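PDB 4MX8: periplasmic binding protein from Xylanimonas cellulosilytica, which probably binds a small solute, perhaps an iron complex such as a siderophore, outside the cell membrane and hands it to an ABC importer. Local coordinates for residues S180-L184 with V218-L222; A195-N199 with G209-D214. All blocks are in the same frame, centred on the assembly; numbering follows the deposited sequence.

Overall arrangement
Both contacts lie on the same side of the chain's centre and pack against each other, their centres about 11 Å apart. Each is partly buried; interaction 1 sits on strand 183-189 and the loop after helix 207-214, interaction 2 on that helix and the loop after strand 192-195. Interaction 1 lies farther out, about 22 Å from the chain's centre against 13 Å for interaction 2, and is held chiefly through backbone hydrogen bonds and a water. In interaction 2 side chains do the work: a tyrosine hydroxyl, a proline on its ring and a carboxylate. Tyr-213 and the pair Pro-220 and Pro-198 link the two.

Interaction 1 (S180-L184 with V218-L222); sequences SGTGL and VQPVL
Gly-183 is bonded through both its backbone polar atoms to the residues on the two sides of Pro-220. Its N donates to Gln-219 O at 2.7 Å, with an N-H...O angle of 164° and the donor lying nearly along the C=O axis. Its O accepts from Val-221 N at 2.9 Å, a more bent bond. This is the pattern of a single parallel beta bridge, in which Pro-220, which has no N-H to donate, faces Gly-183 O with its CA-H. The two chains then part, since their end-to-end directions differ by 78°.

The tight part lies at this glycine. Val-218 CG1 rests 3.6 Å from Gly-183 CA, close to where a side chain on the glycine would project, so even a methyl group there would collide with it. Beside it, Val-221 has CG1 between its backbone N and carbonyl carbon (chi1 79°), which turns that methyl to Leu-184 CD1 at 4.0 Å and leaves CG2 beside Thr-182 CG2 at 4.1 Å. Phe-238 and Leu-239 of helix 236-242 also pack on Leu-184. The hydroxyl of Thr-182 sits implausibly close to Val-221, so its weak bond to Gln-219 O is doubtful.

Toward Gly-181 the contact is looser and solvent takes part. Water 1 donates to Gly-181 O at 2.8 Å and accepts from Gln-219 N at 2.9 Å, filling in where the backbones do not meet directly. Gln-219 is exposed, and its chain touches Gly-181 O through CB alone, 3.9 Å away.

Thr-182 and Leu-184 also make backbone bonds to Trp-246, at the neighbouring strand 246-251. Strand 183-189 follows the long helix 155-179 and enters the mixed sheet 192-195, 183-189, 246-251, 284-287, consistent with the second lobe of a TroA-like binding protein, in which a long helix joins the two lobes.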
ATOM      1  N   SER A 180     -22.865   9.666  -3.049  1.00 54.37           N
ATOM      2  CA  SER A 180     -22.655  11.023  -2.578  1.00 52.71           C
ATOM      3  C   SER A 180     -22.274  11.075  -1.108  1.00 55.78           C
ATOM      4  O   SER A 180     -21.586  10.185  -0.567  1.00 55.10           O
ATOM      5  CB  SER A 180     -23.871  11.909  -2.841  1.00 51.16           C
ATOM      6  OG  SER A 180     -23.498  13.279  -2.840  1.00 57.70           O
ATOM      7  N   GLY A 181     -22.720  12.153  -0.482  1.00 52.56           N
ATOM      8  CA  GLY A 181     -22.472  12.377   0.910  1.00 39.43           C
ATOM      9  C   GLY A 181     -21.035  12.700   1.198  1.00 37.97           C
ATOM     10  O   GLY A 181     -20.194  12.839   0.314  1.00 64.22           O
ATOM     11  N   THR A 182     -20.780  12.821   2.485  1.00 38.18           N
ATOM     12  CA  THR A 182     -19.477  13.088   3.025  1.00 37.26           C
ATOM     13  C   THR A 182     -18.925  11.789   3.651  1.00 46.22           C
ATOM     14  O   THR A 182     -19.702  10.917   4.071  1.00 47.23           O
ATOM     15  CB  THR A 182     -19.625  14.163   4.092  1.00 46.58           C
ATOM     16  OG1 THR A 182     -18.338  14.543   4.547  1.00 69.87           O
ATOM     17  CG2 THR A 182     -20.448  13.660   5.287  1.00 41.67           C
ATOM     18  N   GLY A 183     -17.602  11.637   3.703  1.00 34.74           N
ATOM     19  CA  GLY A 183     -17.020  10.447   4.313  1.00 37.56           C
ATOM     20  C   GLY A 183     -15.838  10.724   5.230  1.00 41.49           C
ATOM     21  O   GLY A 183     -15.247  11.802   5.180  1.00 43.48           O
ATOM     22  N   LEU A 184     -15.494   9.755   6.071  1.00 40.13           N
ATOM     23  CA  LEU A 184     -14.295   9.856   6.899  1.00 33.45           C
ATOM     24  C   LEU A 184     -13.599   8.508   6.956  1.00 42.02           C
ATOM     25  O   LEU A 184     -14.234   7.489   7.215  1.00 48.84           O
ATOM     26  CB  LEU A 184     -14.637  10.312   8.317  1.00 35.16           C
ATOM     27  CG  LEU A 184     -13.424  10.431   9.236  1.00 40.81           C
ATOM     28  CD1 LEU A 184     -12.562  11.598   8.803  1.00 35.86           C
ATOM     29  CD2 LEU A 184     -13.825  10.562  10.687  1.00 37.44           C
ATOM     30  N   VAL A 218     -13.895  10.112  -2.235  1.00 32.30           N
ATOM     31  CA  VAL A 218     -14.755  10.382  -1.102  1.00 30.16           C
ATOM     32  C   VAL A 218     -14.536  11.831  -0.644  1.00 43.03           C
ATOM     33  O   VAL A 218     -13.396  12.248  -0.404  1.00 46.08           O
ATOM     34  CB  VAL A 218     -14.405   9.435   0.058  1.00 30.14           C
ATOM     35  CG1 VAL A 218     -15.181   9.810   1.305  1.00 31.10           C
ATOM     36  CG2 VAL A 218     -14.679   7.990  -0.324  1.00 28.97           C
ATOM     37  N   GLN A 219     -15.617  12.602  -0.535  1.00 35.54           N
ATOM     38  CA  GLN A 219     -15.536  13.958   0.019  1.00 37.29           C
ATOM     39  C   GLN A 219     -15.311  13.933   1.535  1.00 39.73           C
ATOM     40  O   GLN A 219     -16.095  13.335   2.270  1.00 54.74           O
ATOM     41  CB  GLN A 219     -16.819  14.724  -0.299  1.00 45.00           C
ATOM     42  CG  GLN A 219     -16.924  16.123   0.332  1.00 63.28           C
ATOM     43  CD  GLN A 219     -18.060  16.958  -0.280  1.00 85.63           C
ATOM     44  OE1 GLN A 219     -18.431  16.772  -1.447  1.00 95.04           O
ATOM     45  NE2 GLN A 219     -18.615  17.881   0.509  1.00 86.44           N
ATOM     46  N   PRO A 220     -14.246  14.585   2.019  1.00 40.76           N
ATOM     47  CA  PRO A 220     -13.943  14.549   3.460  1.00 35.10           C
ATOM     48  C   PRO A 220     -15.000  15.260   4.294  1.00 36.89           C
ATOM     49  O   PRO A 220     -15.523  16.297   3.900  1.00 38.19           O
ATOM     50  CB  PRO A 220     -12.620  15.325   3.570  1.00 43.51           C
ATOM     51  CG  PRO A 220     -12.132  15.496   2.190  1.00 35.00           C
ATOM     52  CD  PRO A 220     -13.311  15.442   1.278  1.00 34.87           C
ATOM     53  N   VAL A 221     -15.285  14.709   5.465  1.00 41.30           N
ATOM     54  CA  VAL A 221     -16.253  15.299   6.395  1.00 39.05           C
ATOM     55  C   VAL A 221     -15.883  16.723   6.827  1.00 41.45           C
ATOM     56  O   VAL A 221     -16.752  17.514   7.158  1.00 46.08           O
ATOM     57  CB  VAL A 221     -16.460  14.386   7.612  1.00 39.13           C
ATOM     58  CG1 VAL A 221     -15.320  14.553   8.575  1.00 47.18           C
ATOM     59  CG2 VAL A 221     -17.783  14.675   8.287  1.00 40.90           C
ATOM     60  N   LEU A 222     -14.590  17.032   6.807  1.00 48.55           N
ATOM     61  CA  LEU A 222     -14.076  18.356   7.121  1.00 44.53           C
ATOM     62  C   LEU A 222     -13.110  18.764   6.010  1.00 66.29           C
ATOM     63  O   LEU A 222     -12.333  17.931   5.515  1.00 69.22           O
ATOM     64  CB  LEU A 222     -13.348  18.328   8.459  1.00 43.91           C
ATOM     65  CG  LEU A 222     -14.198  17.987   9.679  1.00 50.67           C
ATOM     66  CD1 LEU A 222     -13.365  17.814  10.943  1.00 45.84           C
ATOM     67  CD2 LEU A 222     -15.221  19.085   9.859  1.00 57.18           C
TER
HETATM   68  O   HOH W   1     -18.190  11.270  -0.927  1.00 51.31           O

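Interaction 2 (A195-N199 with G209-D214); sequences ALSPN and GGLIYD
Tyr-213 reaches back from its helix to donate its OH to Leu-196 O at 2.7 Å, coming from above the carbonyl plane, 52° out of it. A chi1 of -47° sets the ring beside its own backbone N and directs it at the 195-199 segment. Pro-198 CD lies over one face, 3.9 Å from the ring centroid, a CH-pi contact; Ile-212 CG2 covers the opposite face, so the ring is restrained from turning. A phenylalanine here would probably keep this packing but lose the hydroxyl's bonds to Leu-196 O and Gly-185 N.

One residue on, Asp-214 brings OD2 to Asn-199 N at 3.0 Å, a fairly straight bond (N-H...O 159°) to the syn lone pair of OD2. Gly-210 lies between these two grips, its CA 4.0 Å from Pro-198 CA, where a side chain would run into Asn-199 N and Asp-214 OD2; Gly-209 lies under Leu-196, its CA 3.8 Å from Leu-196 CD2. Ser-197 OG reaches forward to Pro-198 O at 3.1 Å.

Chemically, the segment is fixed to the helix at two backbone atoms, one a carbonyl and one an amide, and the exposed carboxylate is likely to polarise the latter.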
ATOM      1  N   ALA A 195      -7.816   9.592  12.594  1.00 42.23           N
ATOM      2  CA  ALA A 195      -8.482  10.108  11.403  1.00 44.31           C
ATOM      3  C   ALA A 195      -7.540  10.100  10.203  1.00 45.48           C
ATOM      4  O   ALA A 195      -6.420  10.622  10.280  1.00 45.04           O
ATOM      5  CB  ALA A 195      -9.017  11.508  11.647  1.00 38.78           C
ATOM      6  N   LEU A 196      -7.992   9.504   9.102  1.00 34.14           N
ATOM      7  CA  LEU A 196      -7.265   9.614   7.837  1.00 44.50           C
ATOM      8  C   LEU A 196      -7.590  10.922   7.117  1.00 40.82           C
ATOM      9  O   LEU A 196      -8.693  11.431   7.186  1.00 39.62           O
ATOM     10  CB  LEU A 196      -7.582   8.449   6.923  1.00 44.82           C
ATOM     11  CG  LEU A 196      -7.201   7.116   7.521  1.00 31.08           C
ATOM     12  CD1 LEU A 196      -7.490   6.027   6.509  1.00 29.62           C
ATOM     13  CD2 LEU A 196      -5.763   7.167   7.889  1.00 31.76           C
ATOM     14  N   SER A 197      -6.618  11.455   6.404  1.00 42.93           N
ATOM     15  CA  SER A 197      -6.731  12.806   5.899  1.00 45.11           C
ATOM     16  C   SER A 197      -6.282  12.818   4.446  1.00 41.15           C
ATOM     17  O   SER A 197      -5.326  12.121   4.092  1.00 52.88           O
ATOM     18  CB  SER A 197      -5.836  13.713   6.755  1.00 50.13           C
ATOM     19  OG  SER A 197      -5.546  14.930   6.094  1.00 65.80           O
ATOM     20  N   PRO A 198      -6.966  13.592   3.589  1.00 37.90           N
ATOM     21  CA  PRO A 198      -6.455  13.763   2.224  1.00 35.49           C
ATOM     22  C   PRO A 198      -4.999  14.205   2.272  1.00 42.74           C
ATOM     23  O   PRO A 198      -4.604  15.005   3.131  1.00 52.90           O
ATOM     24  CB  PRO A 198      -7.312  14.902   1.664  1.00 33.92           C
ATOM     25  CG  PRO A 198      -8.530  14.868   2.425  1.00 34.09           C
ATOM     26  CD  PRO A 198      -8.182  14.382   3.816  1.00 42.88           C
ATOM     27  N   ASN A 199      -4.198  13.671   1.366  1.00 41.70           N
ATOM     28  CA  ASN A 199      -2.787  14.002   1.316  1.00 43.06           C
ATOM     29  C   ASN A 199      -2.600  15.431   0.838  1.00 55.32           C
ATOM     30  O   ASN A 199      -3.079  15.801  -0.228  1.00 68.04           O
ATOM     31  CB  ASN A 199      -2.085  13.050   0.358  1.00 46.19           C
ATOM     32  CG  ASN A 199      -0.596  12.998   0.565  1.00 50.77           C
ATOM     33  OD1 ASN A 199      -0.063  13.545   1.537  1.00 53.02           O
ATOM     34  ND2 ASN A 199       0.095  12.320  -0.353  1.00 59.70           N
ATOM     35  N   GLY A 209      -2.781   7.311   3.870  1.00 36.37           N
ATOM     36  CA  GLY A 209      -3.969   7.717   4.585  1.00 37.18           C
ATOM     37  C   GLY A 209      -4.964   8.345   3.641  1.00 39.51           C
ATOM     38  O   GLY A 209      -6.154   8.073   3.726  1.00 51.13           O
ATOM     39  N   GLY A 210      -4.466   9.170   2.726  1.00 40.11           N
ATOM     40  CA  GLY A 210      -5.331   9.931   1.840  1.00 43.89           C
ATOM     41  C   GLY A 210      -5.962   9.163   0.693  1.00 37.73           C
ATOM     42  O   GLY A 210      -6.832   9.694   0.008  1.00 37.29           O
ATOM     43  N   LEU A 211      -5.533   7.918   0.502  1.00 33.32           N
ATOM     44  CA  LEU A 211      -5.975   7.083  -0.616  1.00 41.07           C
ATOM     45  C   LEU A 211      -7.486   7.108  -0.872  1.00 42.09           C
ATOM     46  O   LEU A 211      -7.947   7.343  -1.988  1.00 36.00           O
ATOM     47  CB  LEU A 211      -5.545   5.645  -0.355  1.00 43.11           C
ATOM     48  CG  LEU A 211      -4.845   4.869  -1.454  1.00 44.04           C
ATOM     49  CD1 LEU A 211      -3.653   5.637  -1.940  1.00 49.26           C
ATOM     50  CD2 LEU A 211      -4.412   3.557  -0.850  1.00 49.73           C
ATOM     51  N   ILE A 212      -8.243   6.865   0.186  1.00 45.64           N
ATOM     52  CA  ILE A 212      -9.691   6.840   0.123  1.00 26.35           C
ATOM     53  C   ILE A 212     -10.278   8.163  -0.449  1.00 37.04           C
ATOM     54  O   ILE A 212     -11.288   8.161  -1.152  1.00 32.67           O
ATOM     55  CB  ILE A 212     -10.225   6.463   1.538  1.00 31.17           C
ATOM     56  CG1 ILE A 212     -11.155   5.257   1.451  1.00 34.97           C
ATOM     57  CG2 ILE A 212     -10.812   7.648   2.299  1.00 27.86           C
ATOM     58  CD1 ILE A 212     -12.411   5.500   0.666  1.00 37.21           C
ATOM     59  N   TYR A 213      -9.618   9.288  -0.176  1.00 33.56           N
ATOM     60  CA  TYR A 213     -10.090  10.587  -0.645  1.00 29.92           C
ATOM     61  C   TYR A 213      -9.440  10.951  -1.967  1.00 31.78           C
ATOM     62  O   TYR A 213     -10.077  11.546  -2.830  1.00 47.65           O
ATOM     63  CB  TYR A 213      -9.755  11.717   0.355  1.00 34.64           C
ATOM     64  CG  TYR A 213     -10.064  11.445   1.807  1.00 32.83           C
ATOM     65  CD1 TYR A 213     -11.344  11.585   2.299  1.00 39.95           C
ATOM     66  CD2 TYR A 213      -9.062  11.071   2.689  1.00 37.63           C
ATOM     67  CE1 TYR A 213     -11.628  11.338   3.632  1.00 39.37           C
ATOM     68  CE2 TYR A 213      -9.333  10.820   4.020  1.00 31.23           C
ATOM     69  CZ  TYR A 213     -10.617  10.956   4.483  1.00 32.85           C
ATOM     70  OH  TYR A 213     -10.895  10.711   5.804  1.00 36.70           O
ATOM     71  N   ASP A 214      -8.158  10.623  -2.104  1.00 34.09           N
ATOM     72  CA  ASP A 214      -7.319  11.129  -3.202  1.00 33.33           C
ATOM     73  C   ASP A 214      -7.487  10.378  -4.528  1.00 37.73           C
ATOM     74  O   ASP A 214      -7.502  10.981  -5.601  1.00 44.47           O
ATOM     75  CB  ASP A 214      -5.850  11.093  -2.788  1.00 30.93           C
ATOM     76  CG  ASP A 214      -5.542  12.037  -1.628  1.00 45.29           C
ATOM     77  OD1 ASP A 214      -6.211  13.095  -1.505  1.00 43.89           O
ATOM     78  OD2 ASP A 214      -4.623  11.712  -0.840  1.00 42.23           O
TER